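Local atomic coordinates of ripening-associated protein (Musa acuminata, PDB entry 4PIT), a protein that binds mannose-containing glycans as a jacalin-related lectin, carrying dimannose in two pockets in this engineered form. Residues B[30-35]-B[39-44]. The protein carries 1 engineered substitution. Numbering follows the deposited sequence.
With MAN (alpha-D-mannopyranose), chain G; MAN (alpha-D-mannopyranose), chain C.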
ATOM      1  N   LYS B  30      -2.641  14.747 -14.084  1.00  9.74           N
ATOM      2  CA  LYS B  30      -3.127  14.448 -15.425  1.00 10.17           C
ATOM      3  C   LYS B  30      -2.503  13.145 -15.811  1.00 13.28           C
ATOM      4  O   LYS B  30      -1.270  13.064 -15.904  1.00 12.96           O
ATOM      5  CB  LYS B  30      -2.735  15.583 -16.392  1.00 13.21           C
ATOM      6  CG  LYS B  30      -3.325  15.454 -17.782  1.00 17.13           C
ATOM      7  CD  LYS B  30      -2.928  16.654 -18.658  1.00 18.21           C
ATOM      8  CE  LYS B  30      -3.669  17.935 -18.346  1.00 21.84           C
ATOM      9  NZ  LYS B  30      -3.122  19.064 -19.162  1.00 19.37           N
ATOM     10  N   ILE B  31      -3.329  12.103 -15.972  1.00  9.30           N
ATOM     11  CA  ILE B  31      -2.829  10.778 -16.323  1.00  9.06           C
ATOM     12  C   ILE B  31      -2.975  10.590 -17.827  1.00 12.10           C
ATOM     13  O   ILE B  31      -4.088  10.706 -18.343  1.00 12.44           O
ATOM     14  CB  ILE B  31      -3.609   9.689 -15.540  1.00 11.28           C
ATOM     15  CG1 ILE B  31      -3.408   9.862 -13.991  1.00 13.31           C
ATOM     16  CG2 ILE B  31      -3.192   8.258 -16.010  1.00 11.27           C
ATOM     17  CD1 ILE B  31      -4.425   9.057 -13.071  1.00 21.67           C
ATOM     18  N   PHE B  32      -1.869  10.247 -18.530  1.00 10.00           N
ATOM     19  CA  PHE B  32      -1.888   9.999 -19.986  1.00  9.82           C
ATOM     20  C   PHE B  32      -1.910   8.529 -20.191  1.00 11.51           C
ATOM     21  O   PHE B  32      -1.048   7.820 -19.652  1.00 10.62           O
ATOM     22  CB  PHE B  32      -0.670  10.600 -20.684  1.00 11.17           C
ATOM     23  CG  PHE B  32      -0.625  12.105 -20.589  1.00 11.50           C
ATOM     24  CD1 PHE B  32      -0.086  12.727 -19.466  1.00 13.85           C
ATOM     25  CD2 PHE B  32      -1.039  12.892 -21.660  1.00 13.99           C
ATOM     26  CE1 PHE B  32       0.019  14.126 -19.406  1.00 15.99           C
ATOM     27  CE2 PHE B  32      -0.930  14.293 -21.607  1.00 17.84           C
ATOM     28  CZ  PHE B  32      -0.433  14.894 -20.462  1.00 16.30           C
ATOM     29  N   SER B  33      -2.908   8.033 -20.914  1.00  9.50           N
ATOM     30  CA  SER B  33      -2.992   6.596 -21.084  1.00  9.42           C
ATOM     31  C   SER B  33      -3.557   6.203 -22.419  1.00 13.24           C
ATOM     32  O   SER B  33      -4.312   6.962 -23.044  1.00 13.37           O
ATOM     33  CB  SER B  33      -3.872   5.983 -19.990  1.00 10.46           C
ATOM     34  OG  SER B  33      -5.224   6.417 -20.074  1.00 11.17           O
ATOM     35  N   GLY B  34      -3.290   4.966 -22.781  1.00 11.53           N
ATOM     36  CA  GLY B  34      -3.868   4.361 -23.986  1.00 11.93           C
ATOM     37  C   GLY B  34      -4.043   2.898 -23.656  1.00 12.44           C
ATOM     38  O   GLY B  34      -4.825   2.553 -22.762  1.00 12.86           O
ATOM     39  N   ASP B  35      -3.224   2.034 -24.289  1.00 11.86           N
ATOM     40  CA  ASP B  35      -3.192   0.620 -23.894  1.00 11.82           C
ATOM     41  C   ASP B  35      -2.698   0.534 -22.437  1.00 14.27           C
ATOM     42  O   ASP B  35      -3.165  -0.297 -21.653  1.00 13.05           O
ATOM     43  CB  ASP B  35      -2.218  -0.149 -24.774  1.00 13.00           C
ATOM     44  CG  ASP B  35      -2.640  -0.452 -26.197  1.00 18.43           C
ATOM     45  OD1 ASP B  35      -3.799  -0.161 -26.545  1.00 21.66           O
ATOM     46  OD2 ASP B  35      -1.797  -0.947 -26.955  1.00 18.95           O
ATOM     47  N   GLY B  39       2.185   8.156 -18.942  1.00  8.83           N
ATOM     48  CA  GLY B  39       2.892   9.113 -18.129  1.00  8.58           C
ATOM     49  C   GLY B  39       1.929   9.916 -17.312  1.00 10.77           C
ATOM     50  O   GLY B  39       0.713   9.681 -17.346  1.00  9.75           O
ATOM     51  N   VAL B  40       2.467  10.827 -16.494  0.50  9.32           N
ATOM     52  CA  VAL B  40       1.628  11.650 -15.613  0.50  9.44           C
ATOM     53  C   VAL B  40       2.212  13.051 -15.478  0.50 11.76           C
ATOM     54  O   VAL B  40       3.422  13.170 -15.272  0.50 10.75           O
ATOM     55  CB  VAL B  40       1.476  11.019 -14.191  0.50 12.35           C
ATOM     56  CG1 VAL B  40       0.516  11.815 -13.322  0.50 11.23           C
ATOM     57  CG2 VAL B  40       1.034   9.567 -14.233  0.50 13.28           C
ATOM     58  N   ASP B  41       1.339  14.101 -15.492  1.00  9.93           N
ATOM     59  CA  ASP B  41       1.729  15.465 -15.180  1.00  9.71           C
ATOM     60  C   ASP B  41       1.273  15.684 -13.759  1.00 14.69           C
ATOM     61  O   ASP B  41       0.109  15.402 -13.463  1.00 15.47           O
ATOM     62  CB  ASP B  41       1.084  16.525 -16.068  1.00 10.97           C
ATOM     63  CG  ASP B  41       1.635  16.704 -17.447  1.00 14.20           C
ATOM     64  OD1 ASP B  41       2.729  16.164 -17.727  1.00 13.53           O
ATOM     65  OD2 ASP B  41       1.005  17.422 -18.237  1.00 18.43           O
ATOM     66  N   VAL B  42       2.133  16.173 -12.885  1.00  9.65           N
ATOM     67  CA  VAL B  42       1.699  16.528 -11.547  1.00  8.92           C
ATOM     68  C   VAL B  42       1.843  18.012 -11.446  1.00 11.37           C
ATOM     69  O   VAL B  42       2.936  18.543 -11.719  1.00 10.93           O
ATOM     70  CB  VAL B  42       2.470  15.812 -10.407  1.00  9.92           C
ATOM     71  CG1 VAL B  42       1.963  16.223  -9.026  1.00 10.18           C
ATOM     72  CG2 VAL B  42       2.451  14.274 -10.580  1.00 10.05           C
ATOM     73  N   THR B  43       0.741  18.706 -11.102  1.00  9.77           N
ATOM     74  CA  THR B  43       0.769  20.167 -10.946  1.00 10.35           C
ATOM     75  C   THR B  43       0.610  20.470  -9.484  1.00 11.83           C
ATOM     76  O   THR B  43      -0.287  19.924  -8.828  1.00 10.96           O
ATOM     77  CB  THR B  43      -0.311  20.844 -11.822  1.00 13.87           C
ATOM     78  OG1 THR B  43      -0.087  20.510 -13.203  1.00 11.77           O
ATOM     79  CG2 THR B  43      -0.287  22.388 -11.701  1.00 13.27           C
ATOM     80  N   PHE B  44       1.484  21.338  -8.968  1.00 10.33           N
ATOM     81  CA  PHE B  44       1.466  21.645  -7.556  1.00 10.39           C
ATOM     82  C   PHE B  44       1.780  23.104  -7.314  1.00 13.34           C
ATOM     83  O   PHE B  44       2.281  23.792  -8.216  1.00 12.83           O
ATOM     84  CB  PHE B  44       2.498  20.758  -6.830  1.00 12.04           C
ATOM     85  CG  PHE B  44       3.917  20.928  -7.326  1.00 13.89           C
ATOM     86  CD1 PHE B  44       4.729  21.945  -6.822  1.00 16.21           C
ATOM     87  CD2 PHE B  44       4.437  20.075  -8.293  1.00 16.68           C
ATOM     88  CE1 PHE B  44       6.037  22.126  -7.304  1.00 17.88           C
ATOM     89  CE2 PHE B  44       5.752  20.245  -8.751  1.00 20.10           C
ATOM     90  CZ  PHE B  44       6.537  21.249  -8.236  1.00 17.39           C
TER
HETATM   91  C1  MAN G   2      -2.072   3.277 -27.786  1.00 21.13           C
HETATM   92  C2  MAN G   2      -2.164   4.784 -27.998  1.00 19.12           C
HETATM   93  C3  MAN G   2      -0.813   5.455 -27.744  1.00 17.74           C
HETATM   94  C4  MAN G   2      -0.224   5.054 -26.392  1.00 14.99           C
HETATM   95  C5  MAN G   2      -0.172   3.532 -26.256  1.00 13.08           C
HETATM   96  C6  MAN G   2       0.258   3.070 -24.875  1.00 12.59           C
HETATM   97  O2  MAN G   2      -3.167   5.296 -27.134  1.00 20.87           O
HETATM   98  O3  MAN G   2      -0.924   6.872 -27.809  1.00 19.32           O
HETATM   99  O4  MAN G   2       1.092   5.576 -26.314  1.00 15.12           O
HETATM  100  O5  MAN G   2      -1.479   2.981 -26.501  1.00 15.04           O
HETATM  101  O6  MAN G   2      -0.637   3.524 -23.851  1.00 12.01           O
HETATM  102  C1  MAN C   1      -0.077   0.746 -29.242  1.00 37.99           C
HETATM  103  C2  MAN C   1      -1.487   1.329 -29.096  1.00 33.64           C
HETATM  104  C3  MAN C   1      -2.324   1.046 -30.344  1.00 40.99           C
HETATM  105  C4  MAN C   1      -1.596   1.504 -31.603  1.00 44.76           C
HETATM  106  C5  MAN C   1      -0.220   0.847 -31.642  1.00 44.47           C
HETATM  107  C6  MAN C   1       0.625   1.231 -32.833  1.00 46.05           C
HETATM  108  O1  MAN C   1      -0.128  -0.649 -29.165  1.00 39.55           O
HETATM  109  O2  MAN C   1      -1.355   2.729 -28.886  1.00 22.53           O
HETATM  110  O3  MAN C   1      -3.603   1.663 -30.249  1.00 43.46           O
HETATM  111  O4  MAN C   1      -2.351   1.163 -32.763  1.00 48.28           O
HETATM  112  O5  MAN C   1       0.521   1.201 -30.461  1.00 40.48           O
HETATM  113  O6  MAN C   1       1.657   0.276 -33.038  1.00 46.57           O
HETATM  114  O   HOH W   1      -0.653  19.394 -17.567  1.00 22.14           O
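Phe32 turns the edge of its ring to the neighbouring strand, beside the carbonyl oxygen of Gly39 and against the carboxylate of Asp41: CE1 of Phe32 lies 3.6 Å from CG of Asp41, close to the ring plane, and the ring and carboxylate planes are 73° apart. With chi1 at -64°, the Phe32 ring stands anti to its carbonyl carbon, which turns CD1 toward the backbone of Gly39, where no side chain intervenes. On the same face Lys30 and Asp41 run side by side, their CB atoms 3.9 Å apart. Their charges do not form a salt bridge, since NZ of Lys30 stays 4.5 Å from OD2 of Asp41; one water closes the gap, accepting from NZ and donating to OD2. The other carboxylate oxygen, OD1, is hydrogen-bonded to ND1 of His54, so both oxygens of Asp41 are engaged.

The backbone evidence is that of an antiparallel hairpin. Lys30 and Asp41 form a hydrogen-bonded pair, with N of Lys30 to O of Asp41 at 2.9 Å and nearly straight at 171°. Phe32 N to Gly39 O is as short, though its donor is tilted out of the carbonyl plane of Gly39, and the return bond from Gly39 N to Phe32 O is weak at 3.3 Å. Between them, Ile31 and Val40 form a non-hydrogen-bonded pair facing the buried side.

Beyond the paired strand, Asp35 N donates to ring oxygen O5 of one mannose, and OD2 of Asp35 accepts from O1 of the linked mannose and is also hydrogen-bonded to the hydroxyl of Tyr83, so the hairpin's loop end helps build a glycan pocket. Strands 25-33 and 37-46 are the central pair of a four-stranded antiparallel sheet, one of the three that make up the beta-prism fold of jacalin-like lectins, flanked by 61-66 beside the first and 49-56 beside the second.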